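Local coordinates for cytosine deaminase (Klebsiella pneumoniae, PDB 4R85), which probably catalyses the hydrolytic deamination of 5-methylcytosine and cytosine, using an iron(II) ion held in an amidohydrolase-type barrel, at residues G203-V208 against A355-D360; E162-A167 against M196-R201; P50-P55 against R343-V348; R98-I103 against K135-D140; R219-L224 against C243-Y248. All blocks are in the same frame, centred on the assembly; numbering follows the deposited sequence.

Interaction 1. Residues G203-V208 against A355-D360; sequences GRLVDV and ALCLGD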
# COMPACT_ATOMS: atom_id res chain seq x y z
N GLY A 203 -26.75 27.83 2.02
CA GLY A 203 -26.28 27.50 0.68
C GLY A 203 -24.88 26.90 0.63
O GLY A 203 -24.04 27.33 -0.16
N ARG A 204 -24.63 25.90 1.47
CA ARG A 204 -23.31 25.28 1.55
C ARG A 204 -23.34 23.85 1.05
O ARG A 204 -24.40 23.25 0.89
CB ARG A 204 -22.79 25.32 2.99
CG ARG A 204 -22.83 26.71 3.62
CD ARG A 204 -21.81 27.66 3.00
NE ARG A 204 -22.17 29.05 3.29
CZ ARG A 204 -21.65 29.77 4.29
NH1 ARG A 204 -22.05 31.02 4.47
NH2 ARG A 204 -20.74 29.25 5.10
N LEU A 205 -22.15 23.31 0.79
CA LEU A 205 -22.00 21.91 0.43
C LEU A 205 -22.14 21.06 1.69
O LEU A 205 -22.17 21.60 2.80
CB LEU A 205 -20.64 21.67 -0.22
CG LEU A 205 -20.33 22.52 -1.46
CD1 LEU A 205 -19.02 22.07 -2.11
CD2 LEU A 205 -21.47 22.42 -2.46
N VAL A 206 -22.22 19.75 1.52
CA VAL A 206 -22.35 18.81 2.64
C VAL A 206 -21.35 17.67 2.48
O VAL A 206 -21.22 17.11 1.39
CB VAL A 206 -23.77 18.21 2.68
CG1 VAL A 206 -23.86 17.05 3.68
CG2 VAL A 206 -24.78 19.28 3.01
N ASP A 207 -20.64 17.34 3.55
CA ASP A 207 -19.76 16.17 3.54
C ASP A 207 -19.75 15.54 4.93
O ASP A 207 -19.17 16.09 5.86
CB ASP A 207 -18.34 16.55 3.15
CG ASP A 207 -17.48 15.35 2.79
OD1 ASP A 207 -16.64 15.47 1.87
OD2 ASP A 207 -17.65 14.28 3.41
N VAL A 208 -20.39 14.38 5.06
CA VAL A 208 -20.70 13.79 6.36
C VAL A 208 -19.89 12.52 6.60
O VAL A 208 -19.79 11.66 5.72
CB VAL A 208 -22.21 13.47 6.44
CG1 VAL A 208 -22.52 12.63 7.68
CG2 VAL A 208 -23.04 14.75 6.43
N ALA A 355 -16.67 15.45 -6.56
CA ALA A 355 -17.12 15.46 -5.16
C ALA A 355 -16.97 16.86 -4.58
O ALA A 355 -17.80 17.32 -3.80
CB ALA A 355 -16.34 14.45 -4.35
N LEU A 356 -15.91 17.55 -4.99
CA LEU A 356 -15.65 18.90 -4.50
C LEU A 356 -16.37 19.96 -5.33
O LEU A 356 -16.22 21.15 -5.08
CB LEU A 356 -14.14 19.18 -4.45
CG LEU A 356 -13.47 18.88 -3.10
CD1 LEU A 356 -13.74 17.46 -2.61
CD2 LEU A 356 -11.97 19.14 -3.13
N CYS A 357 -17.16 19.52 -6.32
CA CYS A 357 -17.91 20.45 -7.18
C CYS A 357 -17.02 21.50 -7.83
O CYS A 357 -17.38 22.68 -7.86
CB CYS A 357 -19.02 21.16 -6.40
SG CYS A 357 -20.34 20.09 -5.86
N LEU A 358 -15.87 21.09 -8.35
CA LEU A 358 -14.94 22.06 -8.93
C LEU A 358 -15.40 22.55 -10.30
O LEU A 358 -15.07 23.66 -10.72
CB LEU A 358 -13.53 21.46 -9.03
CG LEU A 358 -12.94 21.06 -7.68
CD1 LEU A 358 -11.54 20.48 -7.87
CD2 LEU A 358 -12.93 22.26 -6.72
N GLY A 359 -16.18 21.72 -10.99
CA GLY A 359 -16.72 22.05 -12.29
C GLY A 359 -15.66 22.51 -13.28
O GLY A 359 -14.62 21.86 -13.44
N ASP A 360 -15.90 23.65 -13.91
CA ASP A 360 -15.00 24.15 -14.95
C ASP A 360 -13.68 24.71 -14.42
O ASP A 360 -12.85 25.15 -15.20
CB ASP A 360 -15.70 25.18 -15.83
CG ASP A 360 -16.63 24.53 -16.84
OD1 ASP A 360 -16.59 23.29 -16.96
OD2 ASP A 360 -17.39 25.26 -17.51
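The backbones stay well apart where L205, the first residue of strand 205-209, faces L356: their CA atoms are 8.6 Å from each other, and the side chain of L205 reaches across. The two branches of this leucine divide the work. L205 CD1 lies against the backbone, 4.2 Å from L356 O, while L205 CD2 rests on the thiol of the next residue at 4.3 Å from C357 SG. Its CG stands anti to the carbonyl carbon (chi1 -56°), which sends the fork toward residues 356-357. A cysteine suits the receiving position because its sulfur is small, polarisable and largely apolar. C357 has a positive phi of 53° and ends helix 350-355 in a Schellman motif, with two bonds back into the last turn. The oxygen that L205 brushes has a polar partner elsewhere, for L356 O accepts from Q145 NE2. Two residues along the strand, D207 is bound to R115 and S240, and L205 itself also touches R115 and V174. The contact thus belongs to the amidohydrolase (TIM-type) barrel, at the start of a strand whose far end carries the metal ligand H209, where the turn after helix 350-355 packs against its opening residue.

Interaction 2. Residues E162-A167 against M196-R201; sequences ELMTRA and MDLAQR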
# COMPACT_ATOMS: atom_id res chain seq x y z
N GLU A 162 -25.27 25.26 17.93
CA GLU A 162 -24.72 26.62 17.91
C GLU A 162 -23.34 26.65 17.30
O GLU A 162 -23.00 27.58 16.58
CB GLU A 162 -24.57 27.19 19.34
CG GLU A 162 -25.83 27.53 20.05
CD GLU A 162 -25.57 28.30 21.34
OE1 GLU A 162 -24.40 28.37 21.82
OE2 GLU A 162 -26.55 28.87 21.86
N LEU A 163 -22.52 25.67 17.66
CA LEU A 163 -21.15 25.60 17.16
C LEU A 163 -21.12 25.35 15.66
O LEU A 163 -20.33 25.96 14.94
CB LEU A 163 -20.37 24.53 17.90
CG LEU A 163 -20.05 24.93 19.35
CD1 LEU A 163 -19.61 23.70 20.15
CD2 LEU A 163 -18.97 26.00 19.34
N MET A 164 -21.97 24.45 15.19
CA MET A 164 -22.08 24.18 13.74
C MET A 164 -22.49 25.45 13.00
O MET A 164 -21.91 25.79 11.97
CB MET A 164 -23.09 23.07 13.47
CG MET A 164 -22.59 21.67 13.83
SD MET A 164 -21.26 21.16 12.72
CE MET A 164 -22.18 20.86 11.19
N THR A 165 -23.48 26.14 13.54
CA THR A 165 -24.01 27.36 12.92
C THR A 165 -22.94 28.44 12.91
O THR A 165 -22.73 29.11 11.90
CB THR A 165 -25.27 27.84 13.67
OG1 THR A 165 -26.25 26.80 13.66
CG2 THR A 165 -25.85 29.11 13.04
N ARG A 166 -22.26 28.61 14.04
CA ARG A 166 -21.21 29.62 14.16
C ARG A 166 -20.09 29.33 13.17
O ARG A 166 -19.58 30.24 12.51
CB ARG A 166 -20.67 29.67 15.59
CG ARG A 166 -19.56 30.67 15.80
CD ARG A 166 -20.07 32.11 15.69
NE ARG A 166 -18.96 33.04 15.50
CZ ARG A 166 -18.93 33.99 14.58
NH1 ARG A 166 -19.97 34.17 13.77
NH2 ARG A 166 -17.87 34.78 14.49
N ALA A 167 -19.71 28.06 13.04
CA ALA A 167 -18.65 27.66 12.11
C ALA A 167 -19.00 28.01 10.67
O ALA A 167 -18.15 28.48 9.90
CB ALA A 167 -18.38 26.16 12.23
N MET A 196 -28.62 19.11 7.20
CA MET A 196 -29.16 19.39 5.87
C MET A 196 -29.92 20.72 5.84
O MET A 196 -29.79 21.48 4.89
CB MET A 196 -30.03 18.22 5.37
CG MET A 196 -29.24 16.94 5.11
SD MET A 196 -28.00 17.07 3.78
CE MET A 196 -29.05 16.88 2.32
N ASP A 197 -30.70 21.00 6.89
CA ASP A 197 -31.38 22.29 7.00
C ASP A 197 -30.36 23.43 7.04
O ASP A 197 -30.54 24.46 6.39
CB ASP A 197 -32.24 22.36 8.27
CG ASP A 197 -33.52 21.53 8.16
OD1 ASP A 197 -33.89 21.14 7.03
OD2 ASP A 197 -34.15 21.29 9.21
N LEU A 198 -29.31 23.25 7.85
CA LEU A 198 -28.22 24.21 7.94
C LEU A 198 -27.59 24.49 6.57
O LEU A 198 -27.48 25.64 6.16
CB LEU A 198 -27.15 23.70 8.92
CG LEU A 198 -26.00 24.65 9.28
CD1 LEU A 198 -26.52 25.91 9.97
CD2 LEU A 198 -24.96 23.92 10.15
N ALA A 199 -27.19 23.44 5.87
CA ALA A 199 -26.60 23.60 4.53
C ALA A 199 -27.53 24.31 3.57
O ALA A 199 -27.09 25.16 2.79
CB ALA A 199 -26.21 22.26 3.97
N GLN A 200 -28.82 23.99 3.62
CA GLN A 200 -29.78 24.65 2.72
C GLN A 200 -29.98 26.11 3.07
O GLN A 200 -30.10 26.96 2.19
CB GLN A 200 -31.14 23.95 2.73
CG GLN A 200 -31.23 22.81 1.77
CD GLN A 200 -32.67 22.45 1.43
OE1 GLN A 200 -33.44 22.05 2.30
NE2 GLN A 200 -33.02 22.59 0.17
N ARG A 201 -30.05 26.41 4.36
CA ARG A 201 -30.29 27.78 4.80
C ARG A 201 -29.13 28.71 4.43
O ARG A 201 -29.35 29.88 4.11
CB ARG A 201 -30.59 27.83 6.29
CG ARG A 201 -30.76 29.25 6.81
CD ARG A 201 -31.88 29.35 7.81
NE ARG A 201 -32.15 30.73 8.17
CZ ARG A 201 -32.92 31.09 9.19
NH1 ARG A 201 -33.49 30.16 9.95
NH2 ARG A 201 -33.11 32.38 9.47
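L198 swings its CG anti to the backbone N (chi1 -173°), and a chi2 of 61° then spreads its two methyl groups toward M164 and T165 on the neighbouring helix. T165 answers with OG1 anti to its carbonyl carbon (chi1 -58°), which puts the hydroxyl beside the backbone N and within touching distance of the leucine. The side chains of T165 and L198 meet at a slant. CD1 of L198 lies 3.8 Å from T165 OG1 and 4.1 Å from T165 CA, a van der Waals contact, as a methyl group must make; the hydroxyl has its polar partner in R161 O, one turn earlier in its own helix. The other branch seats on the root of the methionine: L198 CD2 is 3.9 Å from M164 CB and 4.0 Å from M164 O. One leucine therefore fits against two consecutive residues, and the helices can come close, with the CA atoms of T165 and L198 7.2 Å apart. A threonine suits this place because it is short and its hydroxyl is already satisfied by its own helix. M164, flexible and apolar, bends at its second and third torsions and packs on V120 and F194. Helix 160-170 thus leans on helix 185-202, and the latter turns M196 and A199 to V206 of strand 205-209, M196 also to helix 220-231, so the contact lies in the layer of helices around the barrel.

Interaction 3. Residues P50-P55 against R343-V348; sequences PPFVEP and RCLDFV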
# COMPACT_ATOMS: atom_id res chain seq x y z
N PRO A 50 -4.70 16.68 -14.90
CA PRO A 50 -5.06 17.73 -13.95
C PRO A 50 -4.54 17.34 -12.55
O PRO A 50 -4.18 16.18 -12.33
CB PRO A 50 -6.60 17.72 -14.00
CG PRO A 50 -6.95 16.32 -14.46
CD PRO A 50 -5.88 16.00 -15.46
N PRO A 51 -4.45 18.30 -11.62
CA PRO A 51 -3.80 18.02 -10.33
C PRO A 51 -4.49 16.92 -9.54
O PRO A 51 -5.69 16.67 -9.70
CB PRO A 51 -3.90 19.35 -9.58
CG PRO A 51 -4.15 20.39 -10.65
CD PRO A 51 -4.94 19.69 -11.71
N PHE A 52 -3.74 16.26 -8.67
CA PHE A 52 -4.37 15.32 -7.76
C PHE A 52 -5.26 16.09 -6.78
O PHE A 52 -5.03 17.28 -6.53
CB PHE A 52 -3.32 14.51 -7.00
CG PHE A 52 -2.62 13.48 -7.85
CD1 PHE A 52 -1.26 13.54 -8.05
CD2 PHE A 52 -3.34 12.44 -8.44
CE1 PHE A 52 -0.61 12.59 -8.84
CE2 PHE A 52 -2.70 11.49 -9.22
CZ PHE A 52 -1.33 11.57 -9.42
N VAL A 53 -6.26 15.41 -6.25
CA VAL A 53 -7.18 16.00 -5.29
C VAL A 53 -7.11 15.22 -3.98
O VAL A 53 -7.02 14.00 -3.99
CB VAL A 53 -8.63 15.97 -5.83
CG1 VAL A 53 -9.60 16.60 -4.84
CG2 VAL A 53 -8.71 16.65 -7.19
N GLU A 54 -7.12 15.93 -2.86
CA GLU A 54 -7.26 15.31 -1.56
C GLU A 54 -8.60 15.75 -1.01
O GLU A 54 -8.69 16.78 -0.36
CB GLU A 54 -6.14 15.75 -0.61
CG GLU A 54 -6.29 15.18 0.80
CD GLU A 54 -6.74 13.72 0.78
OE1 GLU A 54 -5.87 12.83 0.58
OE2 GLU A 54 -7.96 13.45 0.94
N PRO A 55 -9.65 14.97 -1.28
CA PRO A 55 -11.01 15.42 -0.98
C PRO A 55 -11.42 15.18 0.47
O PRO A 55 -12.56 15.50 0.81
CB PRO A 55 -11.87 14.54 -1.90
CG PRO A 55 -11.09 13.26 -2.00
CD PRO A 55 -9.63 13.66 -1.97
N ARG A 343 -8.14 2.89 -16.07
CA ARG A 343 -8.80 4.16 -15.73
C ARG A 343 -8.73 4.49 -14.23
O ARG A 343 -9.50 5.31 -13.74
CB ARG A 343 -10.27 4.17 -16.20
CG ARG A 343 -11.12 2.94 -15.80
CD ARG A 343 -11.45 2.86 -14.31
NE ARG A 343 -12.26 3.99 -13.86
CZ ARG A 343 -13.47 3.87 -13.31
NH1 ARG A 343 -14.15 4.96 -12.96
NH2 ARG A 343 -14.00 2.67 -13.12
N CYS A 344 -7.82 3.84 -13.51
CA CYS A 344 -7.81 3.97 -12.04
C CYS A 344 -7.49 5.39 -11.55
O CYS A 344 -7.81 5.74 -10.41
CB CYS A 344 -6.84 2.97 -11.39
SG CYS A 344 -5.10 3.24 -11.82
N LEU A 345 -6.88 6.21 -12.40
CA LEU A 345 -6.59 7.58 -11.95
C LEU A 345 -7.85 8.43 -11.74
O LEU A 345 -7.80 9.46 -11.05
CB LEU A 345 -5.59 8.28 -12.88
CG LEU A 345 -4.13 7.79 -12.78
CD1 LEU A 345 -3.22 8.55 -13.75
CD2 LEU A 345 -3.61 7.91 -11.34
N ASP A 346 -8.98 7.98 -12.31
CA ASP A 346 -10.28 8.60 -12.03
C ASP A 346 -10.52 8.83 -10.54
O ASP A 346 -11.09 9.84 -10.13
CB ASP A 346 -11.43 7.70 -12.52
CG ASP A 346 -11.58 7.67 -14.03
OD1 ASP A 346 -10.93 8.46 -14.76
OD2 ASP A 346 -12.39 6.83 -14.49
N PHE A 347 -10.11 7.87 -9.72
CA PHE A 347 -10.46 7.86 -8.30
C PHE A 347 -9.69 8.87 -7.45
O PHE A 347 -10.03 9.09 -6.28
CB PHE A 347 -10.33 6.45 -7.72
CG PHE A 347 -11.22 5.45 -8.41
CD1 PHE A 347 -12.60 5.52 -8.27
CD2 PHE A 347 -10.68 4.48 -9.24
CE1 PHE A 347 -13.43 4.62 -8.92
CE2 PHE A 347 -11.50 3.58 -9.90
CZ PHE A 347 -12.87 3.65 -9.74
N VAL A 348 -8.66 9.48 -8.04
CA VAL A 348 -7.87 10.48 -7.32
C VAL A 348 -7.72 11.77 -8.11
O VAL A 348 -6.95 12.66 -7.73
CB VAL A 348 -6.49 9.94 -6.95
CG1 VAL A 348 -6.65 8.74 -6.00
CG2 VAL A 348 -5.72 9.56 -8.19
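F52 lays one edge of its ring along V348, the two side chains running side by side in the same direction. Its CD2 and CE2 both lie 3.7 Å from V348 CG2, and CD2 is equally 3.7 Å from V348 O, which sits in the plane of the ring; a carbonyl oxygen at the slightly positive rim of an aromatic is electrostatically comfortable. Farther round that rim, L345 CD2 approaches CE2 of F52 at 4.3 Å. A flat phenylalanine suits this slot because its edge can meet apolar branches and an oxygen together. The oxygen is also gripped by a true hydrogen bond, V53 N to V348 O at 3.2 Å, nearly straight at the hydrogen (160°), with the donor tilted 26° from the carbonyl plane. Just ahead of the short 3-10 segment 344-347, R343 offers NE and NH1 side-on to the single oxygen D346 OD2, and F347 CZ lies over one face of the guanidinium, toward its rim. D346 and R343 have further ion partners in R9 and D297. F347 pairs through its backbone with F305, so this turn spans from the last barrel strand to the first, strand 47-57, at whose end stand the metal ligands H56 and H58, the HxH motif of amidohydrolases.

Interaction 4. Residues R98-I103 against K135-D140; sequences RALKTI and KQEAAD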
# COMPACT_ATOMS: atom_id res chain seq x y z
N ARG A 98 1.37 23.23 11.76
CA ARG A 98 1.17 21.83 11.37
C ARG A 98 0.41 21.70 10.05
O ARG A 98 0.75 20.88 9.19
CB ARG A 98 0.42 21.07 12.47
CG ARG A 98 1.23 20.89 13.75
CD ARG A 98 0.47 20.08 14.81
NE ARG A 98 -0.62 20.84 15.42
CZ ARG A 98 -1.90 20.76 15.06
NH1 ARG A 98 -2.28 19.94 14.08
NH2 ARG A 98 -2.81 21.50 15.68
N ALA A 99 -0.62 22.52 9.87
CA ALA A 99 -1.41 22.49 8.65
C ALA A 99 -0.55 22.86 7.44
O ALA A 99 -0.61 22.22 6.39
CB ALA A 99 -2.61 23.42 8.76
N LEU A 100 0.27 23.90 7.60
CA LEU A 100 1.12 24.36 6.51
C LEU A 100 2.16 23.32 6.12
O LEU A 100 2.42 23.13 4.94
CB LEU A 100 1.78 25.69 6.87
CG LEU A 100 0.83 26.88 6.80
CD1 LEU A 100 1.56 28.14 7.22
CD2 LEU A 100 0.24 27.02 5.40
N LYS A 101 2.73 22.64 7.11
CA LYS A 101 3.69 21.57 6.83
C LYS A 101 3.05 20.43 6.03
O LYS A 101 3.65 19.90 5.08
CB LYS A 101 4.27 21.03 8.13
CG LYS A 101 5.20 19.84 7.93
CD LYS A 101 6.05 19.61 9.18
CE LYS A 101 6.78 18.28 9.11
NZ LYS A 101 7.69 18.13 10.29
N THR A 102 1.84 20.05 6.40
CA THR A 102 1.16 18.94 5.75
C THR A 102 0.68 19.36 4.34
O THR A 102 0.72 18.57 3.40
CB THR A 102 0.01 18.42 6.63
OG1 THR A 102 0.57 17.77 7.77
CG2 THR A 102 -0.86 17.42 5.88
N ILE A 103 0.27 20.61 4.21
CA ILE A 103 -0.05 21.15 2.90
C ILE A 103 1.19 21.10 1.99
O ILE A 103 1.08 20.77 0.80
CB ILE A 103 -0.62 22.58 3.01
CG1 ILE A 103 -2.06 22.52 3.56
CG2 ILE A 103 -0.60 23.27 1.66
CD1 ILE A 103 -2.61 23.87 3.96
N LYS A 135 -6.36 29.06 4.47
CA LYS A 135 -7.00 29.00 3.16
C LYS A 135 -6.55 30.16 2.28
O LYS A 135 -6.38 29.99 1.07
CB LYS A 135 -8.52 28.98 3.32
CG LYS A 135 -9.30 29.10 2.02
CD LYS A 135 -10.80 29.05 2.32
CE LYS A 135 -11.62 29.31 1.07
NZ LYS A 135 -13.08 29.22 1.34
N GLN A 136 -6.33 31.32 2.88
CA GLN A 136 -5.85 32.48 2.14
C GLN A 136 -4.34 32.43 1.98
O GLN A 136 -3.81 32.71 0.90
CB GLN A 136 -6.26 33.78 2.85
CG GLN A 136 -7.76 33.92 3.06
CD GLN A 136 -8.55 33.78 1.77
OE1 GLN A 136 -8.20 34.38 0.75
NE2 GLN A 136 -9.61 32.97 1.80
N GLU A 137 -3.64 32.07 3.05
CA GLU A 137 -2.18 32.05 3.06
C GLU A 137 -1.61 31.04 2.07
O GLU A 137 -0.57 31.29 1.45
CB GLU A 137 -1.67 31.75 4.47
CG GLU A 137 -0.15 31.71 4.59
CD GLU A 137 0.33 31.59 6.03
OE1 GLU A 137 -0.48 31.24 6.91
OE2 GLU A 137 1.53 31.86 6.28
N ALA A 138 -2.28 29.90 1.92
CA ALA A 138 -1.76 28.83 1.07
C ALA A 138 -2.41 28.74 -0.31
O ALA A 138 -2.21 27.76 -1.03
CB ALA A 138 -1.85 27.48 1.80
N ALA A 139 -3.16 29.77 -0.69
CA ALA A 139 -3.83 29.80 -1.99
C ALA A 139 -2.86 29.72 -3.18
O ALA A 139 -3.24 29.29 -4.26
CB ALA A 139 -4.71 31.05 -2.12
N ASP A 140 -1.60 30.12 -2.96
CA ASP A 140 -0.58 30.01 -4.00
C ASP A 140 -0.23 28.54 -4.30
O ASP A 140 0.35 28.24 -5.34
CB ASP A 140 0.68 30.79 -3.63
CG ASP A 140 1.25 30.37 -2.28
OD1 ASP A 140 0.47 29.98 -1.39
OD2 ASP A 140 2.49 30.43 -2.11
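L100 meets E137 and A138 with a different methyl group for each. L100 CD1 faces the carboxylate, 3.7 Å from E137 OE1 and 3.8 Å from E137 OE2, and the two side chains cross at about a right angle. L100 CD2 lies 4.2 Å from A138 CB, and I103 CD1 comes to that alanine methyl, A138 CB, at 4.3 Å. Leucine and isoleucine, one turn apart on helix 92-108, therefore share a single small residue, and alanine fits because it lets the backbones approach: the CA atoms of L100 and A138 are 7.6 Å apart. It also stands where the chain leaves helix 126-137. E137 gets across by stretching out, its CG anti to the backbone N (chi1 -180°) and the rest of the chain extended. What steadies its far end is R96, one turn before L100 on helix 92-108, which forms a salt bridge with E137 OE2. In the next shell A99 packs on L131 and I103 on V134, continuing the contact along helix 126-137, while R395 binds A139 O beyond the helix end. The chemistry is thus mixed: an apolar patch of branched side chains over A138, edged by a carboxylate that touches a methyl without bonding to it and whose charge is probably balanced by the arginine of the same facing helix.

Interaction 5. Residues R219-L224 against C243-Y248; sequences RFLEVL and CAMGSY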
# COMPACT_ATOMS: atom_id res chain seq x y z
N ARG A 219 -27.16 2.72 9.68
CA ARG A 219 -27.75 3.01 8.37
C ARG A 219 -28.14 4.48 8.21
O ARG A 219 -29.22 4.80 7.72
CB ARG A 219 -28.97 2.10 8.14
CG ARG A 219 -28.63 0.61 8.02
CD ARG A 219 -29.90 -0.25 7.95
NE ARG A 219 -29.59 -1.66 7.77
CZ ARG A 219 -30.49 -2.59 7.44
NH1 ARG A 219 -30.13 -3.86 7.31
NH2 ARG A 219 -31.76 -2.25 7.26
N PHE A 220 -27.27 5.38 8.64
CA PHE A 220 -27.57 6.79 8.47
C PHE A 220 -27.41 7.25 7.03
O PHE A 220 -27.95 8.28 6.63
CB PHE A 220 -26.75 7.62 9.48
CG PHE A 220 -27.10 7.28 10.89
CD1 PHE A 220 -26.37 6.34 11.60
CD2 PHE A 220 -28.24 7.81 11.47
CE1 PHE A 220 -26.73 5.99 12.89
CE2 PHE A 220 -28.61 7.47 12.77
CZ PHE A 220 -27.85 6.55 13.47
N LEU A 221 -26.67 6.47 6.24
CA LEU A 221 -26.53 6.75 4.82
C LEU A 221 -27.89 6.91 4.12
O LEU A 221 -28.07 7.84 3.33
CB LEU A 221 -25.72 5.64 4.14
CG LEU A 221 -25.58 5.82 2.62
CD1 LEU A 221 -24.88 7.15 2.30
CD2 LEU A 221 -24.78 4.64 2.05
N GLU A 222 -28.85 6.03 4.43
CA GLU A 222 -30.18 6.14 3.80
C GLU A 222 -30.87 7.46 4.15
O GLU A 222 -31.57 8.03 3.33
CB GLU A 222 -31.09 4.96 4.16
CG GLU A 222 -31.55 4.91 5.63
CD GLU A 222 -32.47 3.74 5.95
OE1 GLU A 222 -33.33 3.87 6.86
OE2 GLU A 222 -32.32 2.67 5.31
N VAL A 223 -30.67 7.94 5.37
CA VAL A 223 -31.30 9.20 5.79
C VAL A 223 -30.68 10.36 5.03
O VAL A 223 -31.38 11.25 4.54
CB VAL A 223 -31.14 9.44 7.31
CG1 VAL A 223 -31.87 10.73 7.71
CG2 VAL A 223 -31.69 8.26 8.07
N LEU A 224 -29.36 10.35 4.92
CA LEU A 224 -28.65 11.41 4.21
C LEU A 224 -29.01 11.43 2.72
O LEU A 224 -29.29 12.50 2.15
CB LEU A 224 -27.13 11.20 4.39
CG LEU A 224 -26.22 12.18 3.64
CD1 LEU A 224 -26.40 13.59 4.17
CD2 LEU A 224 -24.76 11.76 3.73
N CYS A 243 -18.21 2.94 5.96
CA CYS A 243 -17.61 1.64 6.26
C CYS A 243 -18.65 0.55 6.54
O CYS A 243 -18.47 -0.61 6.15
CB CYS A 243 -16.66 1.75 7.45
SG CYS A 243 -15.35 2.97 7.18
N ALA A 244 -19.73 0.92 7.23
CA ALA A 244 -20.79 -0.04 7.53
C ALA A 244 -21.37 -0.70 6.26
O ALA A 244 -21.83 -1.84 6.31
CB ALA A 244 -21.90 0.63 8.34
N MET A 245 -21.35 0.01 5.14
CA MET A 245 -21.86 -0.59 3.90
C MET A 245 -21.09 -1.88 3.56
O MET A 245 -21.65 -2.82 3.03
CB MET A 245 -21.82 0.39 2.73
CG MET A 245 -22.57 -0.15 1.52
SD MET A 245 -22.09 0.69 -0.00
CE MET A 245 -22.53 2.36 0.43
N GLY A 246 -19.80 -1.92 3.89
CA GLY A 246 -19.03 -3.13 3.71
C GLY A 246 -19.46 -4.30 4.60
O GLY A 246 -18.96 -5.42 4.44
N SER A 247 -20.37 -4.05 5.53
CA SER A 247 -20.94 -5.12 6.34
C SER A 247 -22.47 -5.25 6.20
O SER A 247 -23.08 -6.05 6.93
CB SER A 247 -20.57 -4.92 7.82
OG SER A 247 -19.15 -4.90 7.99
N TYR A 248 -23.10 -4.48 5.31
CA TYR A 248 -24.57 -4.49 5.22
C TYR A 248 -25.13 -5.84 4.81
O TYR A 248 -24.49 -6.61 4.07
CB TYR A 248 -25.12 -3.45 4.23
CG TYR A 248 -25.19 -2.03 4.74
CD1 TYR A 248 -25.04 -1.75 6.09
CD2 TYR A 248 -25.40 -0.97 3.86
CE1 TYR A 248 -25.10 -0.44 6.55
CE2 TYR A 248 -25.46 0.34 4.31
CZ TYR A 248 -25.30 0.59 5.66
OH TYR A 248 -25.36 1.90 6.10
O HOH W 1 -27.82 3.14 5.00
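Y248 OH has two polar partners: it is hydrogen-bonded to S218 O, the carbonyl just before R219, and it accepts from a water at 3.0 Å. That water in turn accepts from E222 N at 3.1 Å, so a single molecule links the phenol to the first turn of helix 220-231. Tyrosine suits the place, since its ring packs while its hydroxyl reaches the backbone. The phenol oxygen, Y248 OH, also touches R219 CA at 3.5 Å, and R219 CG comes obliquely to the ring, 4.0 Å from Y248 CE1. The arginine chain runs on extended; its guanidinium plane is turned 71° from the Y248 ring, and R219 makes a cation-pi contact with Y252, whose ring meets that of Y248 edge-to-face. Next to it along the chain, L221 brings CD2 within 3.6 Å of M245 CE; the methionine trails anti from its backbone N (chi1 -170°) and bends at its last torsion to set this methyl there. M245 CA covers one face of the Y248 ring, over its centre. The contact joins the start of helix 220-231 to the 3-10 turn that follows strand 237-240, with helix 250-263 packing on L221, M245 and Y248, A239 of the strand touching L221, and P285 of the second subunit touching S247.

How the interactions relate
All five contacts belong to one amidohydrolase barrel. Interaction 3 closes the longest loop, about 290 residues, with interactions 2, 4 and 5 nested inside it; interaction 1 crosses it, and encloses interaction 5. Interactions 1 and 3 reach the same sheet, their centres about 16 Å apart, and touch where L356 packs on P55 and V53. Interaction 2 adjoins interaction 1, as A199 O probably accepts from R204 N, and interaction 5 joins both through L224, against V208 and M196. Interaction 4 touches none of the others; its centre is about 33 Å from that of interaction 5, on the opposite side of the chain's centre. The contacts thus join barrel strands to the helices and turns packed around them, in the barrel that carries the metal site.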